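Local atomic coordinates of eukaryotic initiation factor 4F subunit p150 (Saccharomyces cerevisiae, PDB entry 2VSO), a protein that forms the scaffold of the cap-binding eIF4F complex and promotes translation through Pab1, this chain being its middle, eIF4A-binding MIF4G domain. Residues Glu29-Lys33 and Asp34-Arg38; Asn187-Thr190 and Gly191-Phe195; Ser264-Lys267 and Phe268-Asp272. One frame throughout, in Å; residues are numbered along the deposited sequence.

Contact 1 of 3, residues Glu29-Lys33 and Asp34-Arg38; sequences ELLDK and DEVER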
loop_
_atom_site.group_PDB
_atom_site.type_symbol
_atom_site.label_atom_id
_atom_site.label_comp_id
_atom_site.label_asym_id
_atom_site.label_seq_id
_atom_site.Cartn_x
_atom_site.Cartn_y
_atom_site.Cartn_z
ATOM N N GLU C 29 -34.177 -22.408 6.310
ATOM C CA GLU C 29 -33.314 -22.414 5.125
ATOM C C GLU C 29 -32.038 -23.244 5.296
ATOM O O GLU C 29 -31.363 -23.162 6.321
ATOM C CB GLU C 29 -32.951 -20.995 4.693
ATOM C CG GLU C 29 -32.018 -20.974 3.498
ATOM C CD GLU C 29 -31.983 -19.634 2.800
ATOM O OE1 GLU C 29 -32.411 -18.628 3.410
ATOM O OE2 GLU C 29 -31.526 -19.590 1.638
ATOM N N LEU C 30 -31.707 -24.023 4.270
ATOM C CA LEU C 30 -30.566 -24.936 4.307
ATOM C C LEU C 30 -29.647 -24.690 3.115
ATOM O O LEU C 30 -30.103 -24.273 2.050
ATOM C CB LEU C 30 -31.066 -26.383 4.303
ATOM C CG LEU C 30 -30.158 -27.539 3.871
ATOM C CD1 LEU C 30 -30.810 -28.893 4.223
ATOM C CD2 LEU C 30 -29.831 -27.488 2.384
ATOM N N LEU C 31 -28.357 -24.969 3.288
ATOM C CA LEU C 31 -27.382 -24.742 2.226
ATOM C C LEU C 31 -26.387 -25.881 2.071
ATOM O O LEU C 31 -25.705 -26.253 3.024
ATOM C CB LEU C 31 -26.614 -23.443 2.480
ATOM C CG LEU C 31 -27.525 -22.228 2.581
ATOM C CD1 LEU C 31 -26.796 -21.078 3.249
ATOM C CD2 LEU C 31 -28.001 -21.863 1.200
ATOM N N ASP C 32 -26.285 -26.413 0.859
ATOM C CA ASP C 32 -25.257 -27.406 0.546
ATOM C C ASP C 32 -23.867 -26.766 0.516
ATOM O O ASP C 32 -23.755 -25.548 0.438
ATOM C CB ASP C 32 -25.567 -28.093 -0.789
ATOM C CG ASP C 32 -25.915 -27.104 -1.889
ATOM O OD1 ASP C 32 -25.324 -26.005 -1.894
ATOM O OD2 ASP C 32 -26.775 -27.426 -2.744
ATOM N N LYS C 33 -22.821 -27.589 0.591
ATOM C CA LYS C 33 -21.431 -27.123 0.555
ATOM C C LYS C 33 -21.217 -25.919 -0.355
ATOM O O LYS C 33 -20.800 -24.860 0.104
ATOM C CB LYS C 33 -20.490 -28.247 0.112
ATOM C CG LYS C 33 -20.139 -29.236 1.202
ATOM C CD LYS C 33 -19.102 -30.239 0.715
ATOM C CE LYS C 33 -17.835 -29.536 0.248
ATOM N NZ LYS C 33 -16.719 -30.503 0.040
ATOM N N ASP C 34 -21.495 -26.100 -1.644
ATOM C CA ASP C 34 -21.316 -25.055 -2.652
ATOM C C ASP C 34 -22.027 -23.764 -2.283
ATOM O O ASP C 34 -21.415 -22.700 -2.265
ATOM C CB ASP C 34 -21.844 -25.533 -4.001
ATOM C CG ASP C 34 -21.335 -24.702 -5.157
ATOM O OD1 ASP C 34 -22.166 -24.129 -5.899
ATOM O OD2 ASP C 34 -20.096 -24.632 -5.322
ATOM N N GLU C 35 -23.323 -23.853 -2.002
ATOM C CA GLU C 35 -24.103 -22.679 -1.622
ATOM C C GLU C 35 -23.537 -21.970 -0.392
ATOM O O GLU C 35 -23.752 -20.765 -0.211
ATOM C CB GLU C 35 -25.567 -23.057 -1.391
ATOM C CG GLU C 35 -26.350 -23.288 -2.674
ATOM C CD GLU C 35 -27.757 -23.793 -2.424
ATOM O OE1 GLU C 35 -28.062 -24.159 -1.270
ATOM O OE2 GLU C 35 -28.556 -23.827 -3.383
ATOM N N VAL C 36 -22.817 -22.723 0.445
ATOM C CA VAL C 36 -22.192 -22.171 1.649
ATOM C C VAL C 36 -20.779 -21.624 1.396
ATOM O O VAL C 36 -20.279 -20.821 2.175
ATOM C CB VAL C 36 -22.149 -23.195 2.809
ATOM C CG1 VAL C 36 -20.959 -22.921 3.744
ATOM C CG2 VAL C 36 -23.450 -23.159 3.583
ATOM N N GLU C 37 -20.132 -22.067 0.322
ATOM C CA GLU C 37 -18.837 -21.510 -0.043
ATOM C C GLU C 37 -19.028 -20.242 -0.872
ATOM O O GLU C 37 -18.183 -19.343 -0.863
ATOM C CB GLU C 37 -17.985 -22.529 -0.807
ATOM C CG GLU C 37 -17.178 -23.438 0.096
ATOM C CD GLU C 37 -16.451 -24.528 -0.671
ATOM O OE1 GLU C 37 -16.109 -24.288 -1.851
ATOM O OE2 GLU C 37 -16.220 -25.618 -0.088
ATOM N N ARG C 38 -20.150 -20.173 -1.579
ATOM C CA ARG C 38 -20.409 -19.035 -2.440
ATOM C C ARG C 38 -20.885 -17.863 -1.603
ATOM O O ARG C 38 -20.348 -16.765 -1.717
ATOM C CB ARG C 38 -21.390 -19.387 -3.569
ATOM C CG ARG C 38 -20.867 -20.484 -4.521
ATOM C CD ARG C 38 -21.873 -20.866 -5.609
ATOM N NE ARG C 38 -21.952 -19.865 -6.668
ATOM C CZ ARG C 38 -21.157 -19.832 -7.735
ATOM N NH1 ARG C 38 -20.214 -20.753 -7.895
ATOM N NH2 ARG C 38 -21.306 -18.873 -8.643
#
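Asp32 OD1 accepts a hydrogen bond from Glu35 N at 2.9 Å, met nearly end-on along the carboxylate C-O bond. Asp32 thus occupies the N-cap of helix 33-45, its side chain taking up an amide that the first turn leaves without a backbone acceptor. A first torsion of 48°, with CG between the backbone N and the carbonyl carbon, folds the carboxylate back over that turn. Backbone bonds continue the winding: Val36 N donates to Asp32 O at 3.0 Å and Glu37 N to Lys33 O at 2.9 Å, while a weaker bond ties Val36 N to Lys33 O as well.

On another side of the turn, Leu31 CB rests on Val36 CG2 at 3.4 Å. This pairing of the residue before the cap with the fourth helical residue is a hydrophobic staple. Glu35 runs extended across the cap, so that its OE1 comes 3.4 Å from both Asp32 OD1 and Leu31 CD2; the two carboxylate planes are turned 46° apart. Val36 is buried, and its carbonyl makes a weak bond to Gln81 of helix 73-88.

Asp32, Asp34 and Glu35 concentrate negative charge at the helix N-terminus, where the helix dipole should favour it. The nearness of the Asp32 and Glu35 carboxylates may work against this, though both are exposed and water can screen them.

Contact 2 of 3, residues Asn187-Thr190 and Gly191-Phe195; sequences NLLT and GKMMF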
loop_
_atom_site.group_PDB
_atom_site.type_symbol
_atom_site.label_atom_id
_atom_site.label_comp_id
_atom_site.label_asym_id
_atom_site.label_seq_id
_atom_site.Cartn_x
_atom_site.Cartn_y
_atom_site.Cartn_z
ATOM N N ASN C 187 -8.139 -13.316 23.078
ATOM C CA ASN C 187 -8.370 -14.460 23.958
ATOM C C ASN C 187 -9.308 -15.496 23.321
ATOM O O ASN C 187 -10.160 -16.091 23.990
ATOM C CB ASN C 187 -8.887 -14.002 25.327
ATOM C CG ASN C 187 -7.961 -12.994 25.990
ATOM O OD1 ASN C 187 -6.777 -13.260 26.184
ATOM N ND2 ASN C 187 -8.502 -11.827 26.342
ATOM N N LEU C 188 -9.144 -15.685 22.014
ATOM C CA LEU C 188 -9.837 -16.723 21.278
ATOM C C LEU C 188 -8.923 -17.940 21.061
ATOM O O LEU C 188 -9.293 -18.908 20.391
ATOM C CB LEU C 188 -10.336 -16.196 19.937
ATOM C CG LEU C 188 -11.222 -14.953 19.947
ATOM C CD1 LEU C 188 -11.771 -14.645 18.549
ATOM C CD2 LEU C 188 -12.350 -15.136 20.918
ATOM N N LEU C 189 -7.733 -17.884 21.648
ATOM C CA LEU C 189 -6.790 -18.997 21.637
ATOM C C LEU C 189 -5.974 -18.972 22.920
ATOM O O LEU C 189 -5.762 -17.911 23.513
ATOM C CB LEU C 189 -5.834 -18.927 20.442
ATOM C CG LEU C 189 -6.294 -19.188 19.007
ATOM C CD1 LEU C 189 -5.182 -18.865 18.018
ATOM C CD2 LEU C 189 -6.721 -20.619 18.840
ATOM N N THR C 190 -5.511 -20.144 23.336
ATOM C CA THR C 190 -4.683 -20.269 24.525
ATOM C C THR C 190 -3.220 -20.117 24.134
ATOM O O THR C 190 -2.888 -20.076 22.947
ATOM C CB THR C 190 -4.886 -21.635 25.232
ATOM O OG1 THR C 190 -4.389 -22.695 24.401
ATOM C CG2 THR C 190 -6.357 -21.872 25.527
ATOM N N GLY C 191 -2.350 -20.043 25.137
ATOM C CA GLY C 191 -0.928 -19.896 24.907
ATOM C C GLY C 191 -0.302 -21.082 24.201
ATOM O O GLY C 191 0.696 -20.924 23.504
ATOM N N LYS C 192 -0.877 -22.272 24.371
ATOM C CA LYS C 192 -0.266 -23.484 23.833
ATOM C C LYS C 192 -0.056 -23.375 22.329
ATOM O O LYS C 192 0.911 -23.912 21.792
ATOM C CB LYS C 192 -1.084 -24.736 24.181
ATOM C CG LYS C 192 -2.204 -25.079 23.200
ATOM C CD LYS C 192 -2.778 -26.470 23.475
ATOM C CE LYS C 192 -3.974 -26.786 22.580
ATOM N NZ LYS C 192 -4.507 -28.162 22.817
ATOM N N MET C 193 -0.956 -22.667 21.655
ATOM C CA MET C 193 -0.844 -22.494 20.209
ATOM C C MET C 193 0.110 -21.344 19.854
ATOM O O MET C 193 0.702 -21.322 18.774
ATOM C CB MET C 193 -2.222 -22.278 19.580
ATOM C CG MET C 193 -2.191 -22.166 18.063
ATOM S SD MET C 193 -2.037 -23.726 17.160
ATOM C CE MET C 193 -3.650 -24.438 17.488
ATOM N N MET C 194 0.255 -20.397 20.778
ATOM C CA MET C 194 1.200 -19.301 20.627
ATOM C C MET C 194 2.636 -19.794 20.878
ATOM O O MET C 194 3.594 -19.253 20.328
ATOM C CB MET C 194 0.837 -18.180 21.596
ATOM C CG MET C 194 1.394 -16.822 21.247
ATOM S SD MET C 194 0.692 -16.117 19.756
ATOM C CE MET C 194 1.884 -16.672 18.555
ATOM N N PHE C 195 2.781 -20.833 21.700
ATOM C CA PHE C 195 4.093 -21.429 21.931
ATOM C C PHE C 195 4.515 -22.166 20.683
ATOM O O PHE C 195 5.682 -22.159 20.302
ATOM C CB PHE C 195 4.074 -22.410 23.114
ATOM C CG PHE C 195 4.248 -21.761 24.458
ATOM C CD1 PHE C 195 3.179 -21.161 25.100
ATOM C CD2 PHE C 195 5.483 -21.760 25.088
ATOM C CE1 PHE C 195 3.340 -20.561 26.339
ATOM C CE2 PHE C 195 5.651 -21.158 26.332
ATOM C CZ PHE C 195 4.579 -20.562 26.956
#
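Thr190 and Met193 are joined by one backbone hydrogen bond, from Met193 N to Thr190 O, which is weak at 3.5 Å. Within the new helix the winding is firmer: Gly191 O accepts from Phe195 N at 2.8 Å and, weakly, from Met194 N.

The apolar contact is on the inner side of the turn. Leu189 CB points toward the helix, and its CD1 comes 4.5 Å from Met193 CG, a loose approach. Met193 has CG anti to the backbone N (chi1 -177°) and then bends at each of its next two torsions, folding its thioether into the protein, where it packs on Val130, Cys133 and His134 of helix 122-139. Leu189 leans on Ile180 and Leu183 of helix 163-185, while Met194 spans Ile180 and Tyr184 of that helix and Leu220, Val224 and Phe228 of helix 211-228. The Phe195 ring turns its edge to Gly191 C and makes an edge-to-face contact with Phe228.

The polar side chains lie outside. Thr190 OG1 meets the aliphatic part of Lys192 at CG, 3.4 Å away, the two side chains passing at a slant. The lysine chain is extended from there and carries its ammonium away from the loop.

Upstream, Asn187, with positive phi, is the C-prime residue of a Schellman motif in which Leu188 N bonds to Leu183 O. Helix stop, short loop and the first turn of the next helix together make a tight interhelical turn, as in the HEAT-type helical stack of MIF4G domains.

Contact 3 of 3, residues Ser264-Lys267 and Phe268-Asp272; sequences SRIK and FKLID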
loop_
_atom_site.group_PDB
_atom_site.type_symbol
_atom_site.label_atom_id
_atom_site.label_comp_id
_atom_site.label_asym_id
_atom_site.label_seq_id
_atom_site.Cartn_x
_atom_site.Cartn_y
_atom_site.Cartn_z
ATOM N N SER C 264 19.175 -2.484 6.683
ATOM C CA SER C 264 19.121 -1.556 7.796
ATOM C C SER C 264 17.710 -1.482 8.344
ATOM O O SER C 264 17.517 -1.355 9.543
ATOM C CB SER C 264 19.571 -0.156 7.353
ATOM O OG SER C 264 20.973 -0.094 7.185
ATOM N N ARG C 265 16.729 -1.537 7.449
ATOM C CA ARG C 265 15.328 -1.375 7.815
ATOM C C ARG C 265 14.925 -2.420 8.852
ATOM O O ARG C 265 14.291 -2.089 9.855
ATOM C CB ARG C 265 14.450 -1.494 6.567
ATOM C CG ARG C 265 13.050 -0.949 6.711
ATOM C CD ARG C 265 12.287 -1.107 5.412
ATOM N NE ARG C 265 11.996 -2.508 5.145
ATOM C CZ ARG C 265 10.921 -3.142 5.599
ATOM N NH1 ARG C 265 10.019 -2.490 6.330
ATOM N NH2 ARG C 265 10.751 -4.426 5.313
ATOM N N ILE C 266 15.309 -3.677 8.602
ATOM C CA ILE C 266 14.994 -4.793 9.492
ATOM C C ILE C 266 15.826 -4.733 10.763
ATOM O O ILE C 266 15.349 -5.080 11.842
ATOM C CB ILE C 266 15.217 -6.175 8.820
ATOM C CG1 ILE C 266 14.636 -6.207 7.414
ATOM C CG2 ILE C 266 14.556 -7.258 9.628
ATOM C CD1 ILE C 266 13.146 -6.370 7.387
ATOM N N LYS C 267 17.079 -4.310 10.631
ATOM C CA LYS C 267 17.971 -4.173 11.776
ATOM C C LYS C 267 17.420 -3.135 12.736
ATOM O O LYS C 267 17.610 -3.241 13.940
ATOM C CB LYS C 267 19.377 -3.770 11.346
ATOM C CG LYS C 267 20.376 -3.787 12.497
ATOM C CD LYS C 267 21.673 -3.081 12.141
ATOM C CE LYS C 267 21.440 -1.597 11.894
ATOM N NZ LYS C 267 22.614 -0.937 11.251
ATOM N N PHE C 268 16.732 -2.135 12.192
ATOM C CA PHE C 268 16.115 -1.106 13.012
ATOM C C PHE C 268 14.895 -1.650 13.730
ATOM O O PHE C 268 14.633 -1.271 14.860
ATOM C CB PHE C 268 15.728 0.137 12.189
ATOM C CG PHE C 268 16.897 1.008 11.805
ATOM C CD1 PHE C 268 16.888 1.713 10.613
ATOM C CD2 PHE C 268 18.006 1.106 12.627
ATOM C CE1 PHE C 268 17.961 2.500 10.258
ATOM C CE2 PHE C 268 19.084 1.889 12.266
ATOM C CZ PHE C 268 19.057 2.588 11.083
ATOM N N LYS C 269 14.140 -2.521 13.062
ATOM C CA LYS C 269 12.961 -3.152 13.668
ATOM C C LYS C 269 13.335 -4.039 14.854
ATOM O O LYS C 269 12.712 -3.975 15.908
ATOM C CB LYS C 269 12.181 -3.967 12.632
ATOM C CG LYS C 269 11.346 -3.122 11.677
ATOM C CD LYS C 269 10.825 -3.946 10.493
ATOM C CE LYS C 269 9.639 -3.260 9.841
ATOM N NZ LYS C 269 9.918 -1.830 9.543
ATOM N N LEU C 270 14.366 -4.855 14.670
ATOM C CA LEU C 270 14.856 -5.728 15.718
ATOM C C LEU C 270 15.383 -4.975 16.933
ATOM O O LEU C 270 15.137 -5.356 18.065
ATOM C CB LEU C 270 15.944 -6.646 15.165
ATOM C CG LEU C 270 15.557 -7.441 13.921
ATOM C CD1 LEU C 270 16.772 -8.136 13.329
ATOM C CD2 LEU C 270 14.479 -8.451 14.267
ATOM N N ILE C 271 16.135 -3.911 16.692
ATOM C CA ILE C 271 16.709 -3.129 17.776
ATOM C C ILE C 271 15.600 -2.436 18.571
ATOM O O ILE C 271 15.732 -2.190 19.773
ATOM C CB ILE C 271 17.758 -2.129 17.238
ATOM C CG1 ILE C 271 19.047 -2.870 16.898
ATOM C CG2 ILE C 271 18.057 -1.038 18.245
ATOM C CD1 ILE C 271 19.905 -2.143 15.903
ATOM N N ASP C 272 14.486 -2.174 17.900
ATOM C CA ASP C 272 13.353 -1.506 18.529
ATOM C C ASP C 272 12.428 -2.380 19.382
ATOM O O ASP C 272 11.946 -1.895 20.401
ATOM C CB ASP C 272 12.564 -0.693 17.507
ATOM C CG ASP C 272 13.341 0.521 17.012
ATOM O OD1 ASP C 272 14.529 0.650 17.379
ATOM O OD2 ASP C 272 12.768 1.343 16.264
#
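Ile266 O receives the straightest hydrogen bond of this helical segment, from Leu270 N at 3.0 Å and 167°. Neighbouring carbonyls are used in the same i to i+4 manner: Ser264 O by Phe268 N at 2.9 Å, Arg265 O by Lys269 N at 3.2 Å, and Lys267 O by Ile271 N, whose donor lies 35° out of the carbonyl plane. Arg265 O also takes a weak bond from Phe268 N. Ile266 N is bonded by Ser263 OG, from the residue just before helix 264-278.

Phe268 lays one ring face over Ser264 O, with CG and CD1 each 3.3 Å from the oxygen. A basic side chain of the partner protein chain adds a cation-pi contact to this ring. Lys267 and Ile271 run side by side in the same direction, touching through Lys267 CG and Ile271 CD1 at 3.8 Å. Leu270 faces inward, packing on Val218 of helix 211-228 and Ile256 of helix 242-257.

Arg265 and Lys269 also travel alongside each other and bring NH1 and NZ to 3.3 Å. Both turn to Glu215 of helix 211-228: Arg265 NH2 forms a salt bridge with its OE2, and Lys269 packs on the same residue. Bends at chi3 of the arginine and chi4 of the lysine bring the two cationic groups together. Asp272 OD1 makes a salt bridge to a basic side chain of the partner chain.

The paired cations would thus be offset by the Glu215 carboxylate and, through a long, weak ion pair to Arg265 NH1, by an acidic side chain of the partner chain. Phe268 and Asp272, meanwhile, present pi electrons and negative charge to basic groups of the partner, consistent with an eIF4A-binding surface.

Each contact is local, at the start of a helix or along one, yet their settings differ. Contact 2 is the buried one, its centre about 11 Å from that of the chain; contacts 1 and 3 both lie about 24 Å out, on opposite sides of that centre and about 47 Å apart centre to centre. Contacts 1 and 2 each carry a loop into a helix, one with a charged cap at the surface, the other with leucine and methionines wedged among three helices. Contact 3 runs along a single helix and shares neighbour helix 211-228 with contact 2. Contact 1 gathers carboxylates; the cations of contact 3 are set against Glu215, and its outer face meets the other protein.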